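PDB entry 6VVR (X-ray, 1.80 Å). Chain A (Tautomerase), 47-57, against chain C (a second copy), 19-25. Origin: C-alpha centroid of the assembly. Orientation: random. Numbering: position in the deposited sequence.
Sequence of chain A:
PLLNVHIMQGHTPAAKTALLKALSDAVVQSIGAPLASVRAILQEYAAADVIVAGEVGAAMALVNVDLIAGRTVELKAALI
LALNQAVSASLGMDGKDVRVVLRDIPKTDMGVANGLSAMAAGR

Chain A (47-57) AADVIVAGEVG
Chain C (19-25) LLKALSD

How do the two backbones lie? In chain A, strand 50-52 turns through a type I' turn from A:Val52 to A:Glu55 into strand 55-56, a hairpin closed by A:Val52 N to A:Glu55 O (3.1 Å) and A:Glu55 N to A:Val52 O (3.0 Å). Helix 19-25 of chain C runs the same general way as the first strand, their axes 33° apart and 8.7 Å at closest approach. A:Ile51 lies level with C:Leu20 (CA-CA 6.4 Å), A:Gly54 with C:Ser24 (CA-CA 6.3 Å).

What does C:Leu20, the most covered residue, touch? The CA-to-CB bond of C:Leu20 points toward the chain A stretch, and its rotamer is m,t. C:Leu20 CD1 lies 3.4 Å from A:Ala48 O and 3.8 Å from A:Asp49 C, a van der Waals fit against backbone.

How does A:Ile51 answer? The CA-to-CB bond of A:Ile51 points toward the helix, with chi1 and chi2 both t. A:Ile51 CG2 meets C:Leu20 CB at 3.9 Å, an apolar contact, while A:Ile51 CD1 lies 4.0 Å from both C:Lys21 CA and C:Ser24 CB.

What serves the polar groups? No direct hydrogen bond crosses; two waters bridge A:Gly54 (phi/psi 82/1) to the helix. The O of one water accepts from A:Gly54 N (2.8 Å) and bonds C:Ser24 OG (2.8 Å; chi1 t). The O of another donates to A:Gly54 O (3.0 Å) and accepts from C:Lys21 NZ (3.1 Å; m,t,t,m). C:Lys21 CE packs 4.0 Å from A:Val56 CG2.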

# COMPACT_ATOMS: atom_id res chain seq x y z
N ALA A 47 -10.24 7.02 14.98
CA ALA A 47 -9.10 7.45 15.78
C ALA A 47 -8.46 6.27 16.52
O ALA A 47 -7.24 6.21 16.67
CB ALA A 47 -9.54 8.53 16.77
N ALA A 48 -9.28 5.32 16.97
CA ALA A 48 -8.76 4.17 17.70
C ALA A 48 -7.85 3.30 16.85
O ALA A 48 -7.11 2.48 17.40
CB ALA A 48 -9.89 3.32 18.26
N ASP A 49 -7.90 3.45 15.52
CA ASP A 49 -7.15 2.59 14.62
C ASP A 49 -5.88 3.25 14.09
O ASP A 49 -5.27 2.72 13.14
CB ASP A 49 -8.04 2.15 13.45
CG ASP A 49 -9.14 1.18 13.90
OD1 ASP A 49 -8.90 0.40 14.85
OD2 ASP A 49 -10.23 1.18 13.28
N VAL A 50 -5.45 4.36 14.67
CA VAL A 50 -4.21 5.02 14.27
C VAL A 50 -3.36 5.31 15.50
O VAL A 50 -3.87 5.52 16.61
CB VAL A 50 -4.46 6.33 13.48
CG1 VAL A 50 -5.50 6.14 12.40
CG2 VAL A 50 -4.85 7.44 14.41
N ILE A 51 -2.04 5.31 15.29
CA ILE A 51 -1.09 5.76 16.30
C ILE A 51 -0.03 6.59 15.60
O ILE A 51 0.47 6.21 14.54
CB ILE A 51 -0.48 4.58 17.10
CG1 ILE A 51 0.41 5.09 18.25
CG2 ILE A 51 0.29 3.64 16.20
CD1 ILE A 51 0.84 4.00 19.25
N VAL A 52 0.30 7.75 16.18
CA VAL A 52 1.31 8.65 15.64
C VAL A 52 2.24 9.03 16.78
O VAL A 52 1.79 9.61 17.77
CB VAL A 52 0.70 9.93 15.02
CG1 VAL A 52 1.81 10.91 14.62
CG2 VAL A 52 -0.19 9.59 13.82
N ALA A 53 3.52 8.71 16.63
CA ALA A 53 4.53 9.06 17.64
C ALA A 53 4.13 8.53 19.01
O ALA A 53 4.30 9.20 20.03
CB ALA A 53 4.78 10.57 17.68
N GLY A 54 3.59 7.32 19.03
CA GLY A 54 3.21 6.67 20.27
C GLY A 54 1.87 7.09 20.84
O GLY A 54 1.49 6.58 21.90
N GLU A 55 1.14 7.99 20.17
CA GLU A 55 -0.14 8.50 20.66
C GLU A 55 -1.27 7.91 19.82
O GLU A 55 -1.47 8.30 18.67
CB GLU A 55 -0.19 10.03 20.61
CG GLU A 55 -1.59 10.56 20.99
CD GLU A 55 -1.67 12.08 21.10
OE1 GLU A 55 -0.62 12.74 21.18
OE2 GLU A 55 -2.81 12.61 21.11
N VAL A 56 -2.01 6.97 20.41
CA VAL A 56 -3.20 6.44 19.75
C VAL A 56 -4.22 7.55 19.60
O VAL A 56 -4.38 8.39 20.49
CB VAL A 56 -3.77 5.25 20.55
CG1 VAL A 56 -5.00 4.69 19.86
CG2 VAL A 56 -2.72 4.16 20.72
N GLY A 57 -4.89 7.58 18.44
CA GLY A 57 -5.93 8.55 18.19
C GLY A 57 -5.47 9.90 17.69
O GLY A 57 -6.31 10.77 17.41
N LEU C 19 -1.92 -3.89 19.91
CA LEU C 19 -1.19 -4.11 18.66
C LEU C 19 -0.51 -2.83 18.18
O LEU C 19 0.69 -2.82 17.89
CB LEU C 19 -2.16 -4.62 17.59
CG LEU C 19 -1.60 -4.69 16.18
CD1 LEU C 19 -0.45 -5.70 16.09
CD2 LEU C 19 -2.72 -5.06 15.22
N LEU C 20 -1.27 -1.73 18.09
CA LEU C 20 -0.70 -0.47 17.63
C LEU C 20 0.46 -0.03 18.51
O LEU C 20 1.52 0.37 18.00
CB LEU C 20 -1.78 0.60 17.59
CG LEU C 20 -2.81 0.42 16.46
CD1 LEU C 20 -4.05 1.27 16.74
CD2 LEU C 20 -2.21 0.77 15.10
N LYS C 21 0.29 -0.08 19.83
CA LYS C 21 1.39 0.33 20.71
C LYS C 21 2.58 -0.61 20.57
O LYS C 21 3.73 -0.16 20.59
CB LYS C 21 0.91 0.41 22.16
CG LYS C 21 -0.04 1.58 22.42
CD LYS C 21 -0.76 1.44 23.76
CE LYS C 21 -1.36 2.76 24.21
NZ LYS C 21 -0.36 3.66 24.87
N ALA C 22 2.32 -1.92 20.43
CA ALA C 22 3.41 -2.88 20.30
C ALA C 22 4.15 -2.70 18.99
O ALA C 22 5.37 -2.86 18.92
CB ALA C 22 2.89 -4.32 20.42
N LEU C 23 3.42 -2.38 17.92
CA LEU C 23 4.08 -2.10 16.65
C LEU C 23 4.98 -0.88 16.76
O LEU C 23 6.13 -0.91 16.31
CB LEU C 23 3.03 -1.90 15.56
CG LEU C 23 2.28 -3.19 15.20
CD1 LEU C 23 1.15 -2.86 14.28
CD2 LEU C 23 3.21 -4.24 14.57
N SER C 24 4.46 0.20 17.35
CA SER C 24 5.27 1.41 17.48
C SER C 24 6.51 1.14 18.32
O SER C 24 7.62 1.52 17.93
CB SER C 24 4.42 2.54 18.08
OG SER C 24 5.20 3.70 18.30
N ASP C 25 6.34 0.44 19.44
CA ASP C 25 7.49 0.08 20.28
C ASP C 25 8.49 -0.78 19.52
O ASP C 25 9.71 -0.61 19.68
CB ASP C 25 7.02 -0.66 21.54
CG ASP C 25 6.46 0.28 22.59
OD1 ASP C 25 6.59 1.51 22.43
OD2 ASP C 25 5.89 -0.24 23.58
O HOH W 1 3.74 5.59 16.81
O HOH W 2 2.27 3.99 23.19